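Local coordinates for 336aa long hypothetical dTDP-glucose 4,6-dehydratase (Pyrococcus horikoshii, PDB 2HUN), which binds NAD and probably catalyses the dehydration of dTDP-glucose to its 4-keto-6-deoxy form, as a member of the extended short-chain dehydrogenase/reductase family, at residues E129-I134 / Y281-W286; I205-T210 / E266-V271; E238-S243 / W286-D291. All blocks are in the same frame, centred on the assembly; numbering follows the deposited sequence.

Interaction 1 (E129-I134 / Y281-W286); sequences EVYGDI and YSLDSW
Tyr-281 lays its ring against the chain at Glu-129 to Asp-133, and this residue takes the largest share of the contact. Over one ring face sits the aliphatic part of Glu-129, with CG 4.1 Å from Tyr-281 CE1; CG is the Glu-129 atom that meets the ring, and the carboxylate plane beyond it is turned 62° from that of the aromatic. The same ring reaches the Gly-132 peptide at a slant, Tyr-281 CD1 lying 3.6 Å from Gly-132 O. In Tyr-281, chi1 (-68°) sets CG beside the backbone N, and the ring then reaches back to the loop although CB points away from it.

Further along, Leu-283 meets Tyr-131 at about a right angle. Its CD2 methyl is 3.4 Å from both CD2 and CE2 of Tyr-131, approaching the ring obliquely, while Val-130 CG2 lies 3.8 Å above one ring face, offset toward the rim. At the end of the loop, Ile-134 CG2 rests 3.9 Å from Ser-282 N. A single water joins the backbones: it donates to Gly-132 O at 3.0 Å and makes a weak, 3.4 Å bond with Ser-282 N.

The second shell fixes the polar ends. Tyr-131 OH is hydrogen-bonded to Asn-241 and Arg-177, and Ser-282 OG to Glu-247 and Ser-138. Glu-129 packs on Tyr-151, an NAD-binding residue of helix 150-168, and its side chain is about 6 Å from the bound cofactor (nearest atoms), which places this loop beside the NAD pocket.

No direct hydrogen bond links the two segments. They are held by ring, methyl and methylene contacts plus one water, so the fit depends on shape, and the directional bonds that hold the Tyr-131 hydroxyl come from neighbouring strands.

Interaction 2 (I205-T210 / E266-V271); sequences IPIYGT and ELIELV
Ile-205 N gives the shortest polar bond here, 2.8 Å to Leu-267 O. The parallel ladder continues with Glu-269 N to Ile-205 O at 3.1 Å, nearly straight (170° at the hydrogen), and Ile-207 N to Glu-269 O. That last carbonyl is also approached by Pro-206 CA, whose C-H points to Glu-269 O over 3.5 Å. Beyond Ile-207 the pairing grows longer and more bent, and Gly-209 N to Val-271 O is weak.

On one face Ile-207 CG2 meets Ile-268 CG2, near Leu-251 and Leu-258 of helix 250-260. Leu-270 lies beside Ile-207, pointing the same way, but their methyls are modelled impossibly close, so the exact fit of Ile-207 is doubtful. An alanine at Ile-207 would probably open a gap beside Leu-251 and leave the Ile-268 CG2 methyl without its partner.

On the other face Val-271 CG1 is anti to the carbonyl carbon (chi1 -69°), and CG2 sits over the Tyr-208 ring, 4.0 Å from its centroid, a CH-pi contact; Arg-274 adds a cation-pi contact to Tyr-208.

Backbone bonds thus set the register, while Ile-205, Ile-207 and Ile-268 pack against helix 250-260, Ile-205 also against helix 191-200.

Interaction 3 (E238-S243 / W286-D291); sequences EIYNIS and WKITRD
Strand 239-242, paired in parallel with strand 172-182 in the Rossmann-type sheet, receives the short helix 286-292 across it at 104°, with Lys-287 and Ile-288 as the main residues that touch. In Lys-287 CG is anti to the backbone N (chi1 -177°) and the chain runs straight beyond it, its ammonium ending between two oxygens. Glu-238 OE1 takes Lys-287 NZ in a salt bridge modelled at 2.5 Å, shorter than usual, so the exact length is doubtful; NZ lies on the anti side of the carboxylate, 22° out of its plane. Ile-239 O receives NZ at 2.9 Å, in the carbonyl plane on a lone pair. Two acceptors thus fix the lysine tip.

Ile-288 fills the middle: its CB lies 4.0 Å from Tyr-240 CD1, and its CD1 is 4.2 Å from Ile-242 CG1. Water bridges the polar backbone, donating to Asn-241 O (2.8 Å) and accepting from Ile-288 N (2.9 Å), an amide of the first helical turn. A second water joins Tyr-240 OH to Asp-291 OD2; that hydroxyl also bonds Glu-235 N.

Helix 220-233 packs on both Tyr-240 and Ile-288 through Val-230, Trp-294 touches Ile-288 and Ile-242, and strand 172-182 borders the strand alongside.

Overall arrangement
Interactions 1 and 3 are neighbours that share Trp-286 and touch directly: besides the link through the Tyr-131 hydroxyl, Ser-285 OG probably bonds Ser-243 OG. Through them the chain from 281 to 291 runs from the loop beside the NAD pocket to a helix on the main sheet. Interaction 3 is the buried one, mixing a salt bridge, apolar packing and water bridges; interaction 1 is partly buried and lacks direct hydrogen bonds across it. Interaction 2 stands apart, a surface contact with its centre 27 Å from that of interaction 1 and 36 Å from that of interaction 3. It alone is a strand pair, so backbone bonds dominate there.

Interaction 1 (E129-I134 / Y281-W286)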
# COMPACT_ATOMS: atom_id res chain seq x y z
N GLU A 129 -3.88 11.14 -5.21
CA GLU A 129 -5.07 10.48 -4.70
C GLU A 129 -4.79 9.45 -3.60
O GLU A 129 -5.70 9.06 -2.87
CB GLU A 129 -5.86 9.81 -5.83
CG GLU A 129 -6.62 10.78 -6.72
CD GLU A 129 -7.51 10.07 -7.73
OE1 GLU A 129 -8.47 9.38 -7.30
OE2 GLU A 129 -7.25 10.18 -8.94
N VAL A 130 -3.54 9.02 -3.47
CA VAL A 130 -3.22 8.03 -2.44
C VAL A 130 -3.53 8.56 -1.04
O VAL A 130 -3.89 7.79 -0.16
CB VAL A 130 -1.73 7.60 -2.48
CG1 VAL A 130 -1.47 6.76 -3.73
CG2 VAL A 130 -0.83 8.83 -2.46
N TYR A 131 -3.41 9.87 -0.85
CA TYR A 131 -3.68 10.51 0.43
C TYR A 131 -5.15 10.73 0.77
O TYR A 131 -5.49 11.05 1.91
CB TYR A 131 -3.05 11.90 0.47
CG TYR A 131 -1.55 11.94 0.30
CD1 TYR A 131 -0.69 11.63 1.36
CD2 TYR A 131 -0.98 12.34 -0.91
CE1 TYR A 131 0.69 11.71 1.21
CE2 TYR A 131 0.40 12.42 -1.07
CZ TYR A 131 1.23 12.11 -0.00
OH TYR A 131 2.59 12.21 -0.14
N GLY A 132 -6.03 10.59 -0.21
CA GLY A 132 -7.43 10.84 0.05
C GLY A 132 -7.67 12.34 0.10
O GLY A 132 -6.74 13.12 -0.12
N ASP A 133 -8.89 12.76 0.41
CA ASP A 133 -9.18 14.20 0.42
C ASP A 133 -8.78 14.94 1.68
O ASP A 133 -8.44 14.33 2.69
CB ASP A 133 -10.67 14.42 0.15
CG ASP A 133 -11.54 13.87 1.26
OD1 ASP A 133 -11.48 12.65 1.51
OD2 ASP A 133 -12.29 14.66 1.87
N ILE A 134 -8.81 16.26 1.61
CA ILE A 134 -8.46 17.11 2.74
C ILE A 134 -9.12 18.48 2.55
O ILE A 134 -8.88 19.18 1.56
CB ILE A 134 -6.91 17.26 2.85
CG1 ILE A 134 -6.55 18.32 3.90
CG2 ILE A 134 -6.33 17.63 1.49
CD1 ILE A 134 -5.09 18.33 4.26
N TYR A 281 -8.20 17.72 -3.12
CA TYR A 281 -6.95 16.99 -3.03
C TYR A 281 -5.88 18.06 -3.05
O TYR A 281 -5.95 18.98 -3.85
CB TYR A 281 -6.80 16.07 -4.23
CG TYR A 281 -7.80 14.93 -4.22
CD1 TYR A 281 -7.50 13.73 -3.59
CD2 TYR A 281 -9.04 15.08 -4.83
CE1 TYR A 281 -8.43 12.69 -3.55
CE2 TYR A 281 -9.98 14.04 -4.80
CZ TYR A 281 -9.66 12.85 -4.17
OH TYR A 281 -10.57 11.82 -4.15
N SER A 282 -4.91 17.96 -2.15
CA SER A 282 -3.86 18.97 -2.10
C SER A 282 -2.54 18.40 -1.60
O SER A 282 -2.47 17.76 -0.56
CB SER A 282 -4.32 20.12 -1.19
OG SER A 282 -3.39 21.18 -1.22
N LEU A 283 -1.48 18.64 -2.38
CA LEU A 283 -0.15 18.16 -2.04
C LEU A 283 0.80 19.29 -1.66
O LEU A 283 0.82 20.35 -2.29
CB LEU A 283 0.47 17.39 -3.21
CG LEU A 283 -0.26 16.18 -3.78
CD1 LEU A 283 0.70 15.44 -4.70
CD2 LEU A 283 -0.73 15.26 -2.67
N ASP A 284 1.60 19.04 -0.63
CA ASP A 284 2.61 19.97 -0.15
C ASP A 284 3.88 19.52 -0.87
O ASP A 284 4.43 18.47 -0.55
CB ASP A 284 2.79 19.80 1.36
CG ASP A 284 3.90 20.68 1.92
OD1 ASP A 284 4.88 20.97 1.19
OD2 ASP A 284 3.80 21.07 3.11
N SER A 285 4.34 20.30 -1.85
CA SER A 285 5.56 19.92 -2.58
C SER A 285 6.81 20.69 -2.15
O SER A 285 7.67 21.00 -2.98
CB SER A 285 5.34 20.07 -4.09
OG SER A 285 4.90 21.38 -4.42
N TRP A 286 6.92 21.00 -0.87
CA TRP A 286 8.08 21.72 -0.36
C TRP A 286 9.36 20.87 -0.39
O TRP A 286 10.45 21.38 -0.65
CB TRP A 286 7.84 22.18 1.08
CG TRP A 286 9.05 22.77 1.71
CD1 TRP A 286 9.76 22.26 2.77
CD2 TRP A 286 9.73 23.96 1.30
NE1 TRP A 286 10.84 23.07 3.04
CE2 TRP A 286 10.85 24.11 2.16
CE3 TRP A 286 9.51 24.91 0.30
CZ2 TRP A 286 11.75 25.19 2.03
CZ3 TRP A 286 10.41 25.98 0.17
CH2 TRP A 286 11.51 26.11 1.04
O HOH W 1 -4.66 14.66 -1.55

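Interaction 2 (I205-T210 / E266-V271)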
# COMPACT_ATOMS: atom_id res chain seq x y z
N ILE A 205 -20.53 24.91 -22.57
CA ILE A 205 -19.66 24.24 -21.61
C ILE A 205 -20.46 24.09 -20.31
O ILE A 205 -20.73 25.07 -19.63
CB ILE A 205 -18.39 25.08 -21.35
CG1 ILE A 205 -17.56 25.17 -22.63
CG2 ILE A 205 -17.59 24.48 -20.20
CD1 ILE A 205 -16.52 26.28 -22.62
N PRO A 206 -20.85 22.86 -19.96
CA PRO A 206 -21.62 22.72 -18.72
C PRO A 206 -20.76 22.85 -17.48
O PRO A 206 -19.58 22.53 -17.50
CB PRO A 206 -22.23 21.33 -18.81
CG PRO A 206 -21.56 20.66 -20.00
CD PRO A 206 -20.47 21.55 -20.49
N ILE A 207 -21.37 23.31 -16.41
CA ILE A 207 -20.72 23.46 -15.11
C ILE A 207 -21.69 23.12 -13.99
O ILE A 207 -22.62 23.85 -13.68
CB ILE A 207 -20.26 24.91 -14.95
CG1 ILE A 207 -20.45 25.36 -13.50
CG2 ILE A 207 -21.11 25.82 -15.84
CD1 ILE A 207 -19.43 26.42 -13.09
N TYR A 208 -21.49 21.92 -13.42
CA TYR A 208 -22.48 21.44 -12.47
C TYR A 208 -22.32 22.13 -11.11
O TYR A 208 -21.39 21.87 -10.36
CB TYR A 208 -22.31 19.93 -12.31
CG TYR A 208 -22.35 19.28 -13.65
CD1 TYR A 208 -21.26 19.39 -14.51
CD2 TYR A 208 -23.46 18.53 -14.04
CE1 TYR A 208 -21.28 18.76 -15.74
CE2 TYR A 208 -23.48 17.90 -15.28
CZ TYR A 208 -22.40 18.02 -16.13
OH TYR A 208 -22.40 17.38 -17.35
N GLY A 209 -23.24 23.08 -10.87
CA GLY A 209 -23.38 23.66 -9.54
C GLY A 209 -22.22 24.58 -9.12
O GLY A 209 -21.69 24.50 -8.03
N THR A 210 -21.82 25.47 -10.06
CA THR A 210 -20.78 26.46 -9.73
C THR A 210 -19.51 25.81 -9.18
O THR A 210 -18.53 26.48 -8.86
CB THR A 210 -21.35 27.44 -8.70
OG1 THR A 210 -22.54 28.03 -9.22
CG2 THR A 210 -20.33 28.55 -8.43
N GLU A 266 -20.28 33.54 -22.45
CA GLU A 266 -21.65 33.18 -22.83
C GLU A 266 -21.87 31.67 -22.94
O GLU A 266 -22.99 31.18 -22.79
CB GLU A 266 -22.01 33.79 -24.18
CG GLU A 266 -21.64 35.26 -24.38
CD GLU A 266 -22.42 36.20 -23.49
OE1 GLU A 266 -22.31 36.07 -22.25
OE2 GLU A 266 -23.13 37.08 -24.02
N LEU A 267 -20.79 30.95 -23.22
CA LEU A 267 -20.83 29.50 -23.38
C LEU A 267 -21.02 28.74 -22.08
O LEU A 267 -21.37 27.56 -22.09
CB LEU A 267 -19.54 29.02 -24.05
CG LEU A 267 -19.36 29.36 -25.53
CD1 LEU A 267 -17.96 28.99 -25.98
CD2 LEU A 267 -20.42 28.62 -26.34
N ILE A 268 -20.80 29.42 -20.96
CA ILE A 268 -20.96 28.77 -19.66
C ILE A 268 -22.43 28.54 -19.34
O ILE A 268 -23.23 29.48 -19.30
CB ILE A 268 -20.33 29.60 -18.52
CG1 ILE A 268 -18.83 29.75 -18.75
CG2 ILE A 268 -20.55 28.89 -17.19
CD1 ILE A 268 -18.12 30.54 -17.65
N GLU A 269 -22.79 27.28 -19.13
CA GLU A 269 -24.16 26.89 -18.82
C GLU A 269 -24.18 26.16 -17.48
O GLU A 269 -23.90 24.96 -17.40
CB GLU A 269 -24.71 25.98 -19.92
CG GLU A 269 -26.12 25.47 -19.66
CD GLU A 269 -27.20 26.35 -20.26
OE1 GLU A 269 -26.87 27.22 -21.10
OE2 GLU A 269 -28.38 26.17 -19.90
N LEU A 270 -24.51 26.90 -16.43
CA LEU A 270 -24.55 26.21 -15.15
C LEU A 270 -25.86 25.42 -15.00
O LEU A 270 -26.95 25.96 -15.05
CB LEU A 270 -24.46 27.26 -14.04
CG LEU A 270 -23.64 28.50 -14.44
CD1 LEU A 270 -23.75 29.64 -13.42
CD2 LEU A 270 -22.14 28.20 -14.60
N VAL A 271 -25.70 24.09 -14.83
CA VAL A 271 -26.86 23.22 -14.64
C VAL A 271 -26.99 22.76 -13.19
O VAL A 271 -26.29 23.22 -12.29
CB VAL A 271 -26.70 22.00 -15.56
CG1 VAL A 271 -26.84 22.42 -17.02
CG2 VAL A 271 -25.34 21.37 -15.35

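Interaction 3 (E238-S243 / W286-D291)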
# COMPACT_ATOMS: atom_id res chain seq x y z
N GLU A 238 13.19 7.82 -0.99
CA GLU A 238 12.42 9.05 -0.76
C GLU A 238 11.23 9.25 -1.69
O GLU A 238 11.27 8.92 -2.88
CB GLU A 238 13.32 10.28 -0.90
CG GLU A 238 14.46 10.39 0.10
CD GLU A 238 13.98 10.54 1.54
OE1 GLU A 238 12.80 10.90 1.74
OE2 GLU A 238 14.79 10.31 2.47
N ILE A 239 10.16 9.82 -1.14
CA ILE A 239 8.97 10.12 -1.91
C ILE A 239 8.98 11.63 -2.17
O ILE A 239 9.37 12.42 -1.30
CB ILE A 239 7.67 9.75 -1.14
CG1 ILE A 239 7.65 8.25 -0.85
CG2 ILE A 239 6.44 10.14 -1.97
CD1 ILE A 239 6.39 7.78 -0.14
N TYR A 240 8.58 12.03 -3.38
CA TYR A 240 8.57 13.43 -3.76
C TYR A 240 7.20 13.87 -4.30
O TYR A 240 6.78 13.42 -5.36
CB TYR A 240 9.64 13.70 -4.83
CG TYR A 240 11.07 13.56 -4.36
CD1 TYR A 240 11.70 14.60 -3.67
CD2 TYR A 240 11.79 12.39 -4.60
CE1 TYR A 240 13.03 14.47 -3.24
CE2 TYR A 240 13.10 12.25 -4.17
CZ TYR A 240 13.72 13.29 -3.50
OH TYR A 240 15.02 13.15 -3.10
N ASN A 241 6.52 14.74 -3.56
CA ASN A 241 5.22 15.25 -4.00
C ASN A 241 5.54 16.28 -5.08
O ASN A 241 6.54 16.98 -4.99
CB ASN A 241 4.48 15.99 -2.87
CG ASN A 241 3.75 15.07 -1.92
OD1 ASN A 241 3.46 13.90 -2.22
ND2 ASN A 241 3.41 15.61 -0.75
N ILE A 242 4.67 16.38 -6.07
CA ILE A 242 4.85 17.35 -7.16
C ILE A 242 3.52 18.06 -7.38
O ILE A 242 2.54 17.43 -7.77
CB ILE A 242 5.27 16.65 -8.48
CG1 ILE A 242 6.52 15.80 -8.25
CG2 ILE A 242 5.53 17.70 -9.55
CD1 ILE A 242 6.91 14.94 -9.46
N SER A 243 3.51 19.37 -7.13
CA SER A 243 2.32 20.19 -7.29
C SER A 243 2.69 21.62 -7.66
O SER A 243 3.73 22.13 -7.26
CB SER A 243 1.50 20.19 -5.99
OG SER A 243 2.23 20.77 -4.92
N TRP A 286 6.92 21.00 -0.87
CA TRP A 286 8.08 21.72 -0.36
C TRP A 286 9.36 20.87 -0.39
O TRP A 286 10.45 21.38 -0.65
CB TRP A 286 7.84 22.18 1.08
CG TRP A 286 9.05 22.77 1.71
CD1 TRP A 286 9.76 22.26 2.77
CD2 TRP A 286 9.73 23.96 1.30
NE1 TRP A 286 10.84 23.07 3.04
CE2 TRP A 286 10.85 24.11 2.16
CE3 TRP A 286 9.51 24.91 0.30
CZ2 TRP A 286 11.75 25.19 2.03
CZ3 TRP A 286 10.41 25.98 0.17
CH2 TRP A 286 11.51 26.11 1.04
N LYS A 287 9.23 19.57 -0.15
CA LYS A 287 10.38 18.67 -0.13
C LYS A 287 11.20 18.75 -1.42
O LYS A 287 12.41 18.98 -1.39
CB LYS A 287 9.93 17.23 0.11
CG LYS A 287 11.05 16.20 0.21
CD LYS A 287 10.47 14.85 0.60
CE LYS A 287 11.52 13.77 0.73
NZ LYS A 287 10.91 12.47 1.12
N ILE A 288 10.54 18.57 -2.56
CA ILE A 288 11.22 18.61 -3.83
C ILE A 288 11.75 20.01 -4.12
O ILE A 288 12.80 20.17 -4.75
CB ILE A 288 10.30 18.10 -4.98
CG1 ILE A 288 11.15 17.75 -6.20
CG2 ILE A 288 9.24 19.15 -5.32
CD1 ILE A 288 10.36 17.08 -7.32
N THR A 289 11.04 21.03 -3.64
CA THR A 289 11.49 22.40 -3.85
C THR A 289 12.81 22.61 -3.12
O THR A 289 13.80 23.05 -3.71
CB THR A 289 10.47 23.42 -3.31
OG1 THR A 289 9.22 23.25 -3.97
CG2 THR A 289 10.97 24.84 -3.54
N ARG A 290 12.81 22.27 -1.83
CA ARG A 290 13.97 22.42 -0.96
C ARG A 290 15.19 21.60 -1.37
O ARG A 290 16.29 22.13 -1.47
CB ARG A 290 13.58 22.03 0.48
CG ARG A 290 14.69 22.21 1.54
CD ARG A 290 14.36 21.39 2.81
NE ARG A 290 14.24 19.97 2.49
CZ ARG A 290 13.29 19.16 2.96
NH1 ARG A 290 12.36 19.62 3.80
NH2 ARG A 290 13.25 17.90 2.57
N ASP A 291 14.98 20.31 -1.59
CA ASP A 291 16.08 19.41 -1.95
C ASP A 291 16.56 19.45 -3.40
O ASP A 291 17.77 19.53 -3.64
CB ASP A 291 15.70 17.96 -1.60
CG ASP A 291 15.51 17.75 -0.11
OD1 ASP A 291 15.80 18.68 0.67
OD2 ASP A 291 15.08 16.65 0.29
O HOH W 2 15.70 14.45 -0.85
O HOH W 3 7.79 17.70 -2.55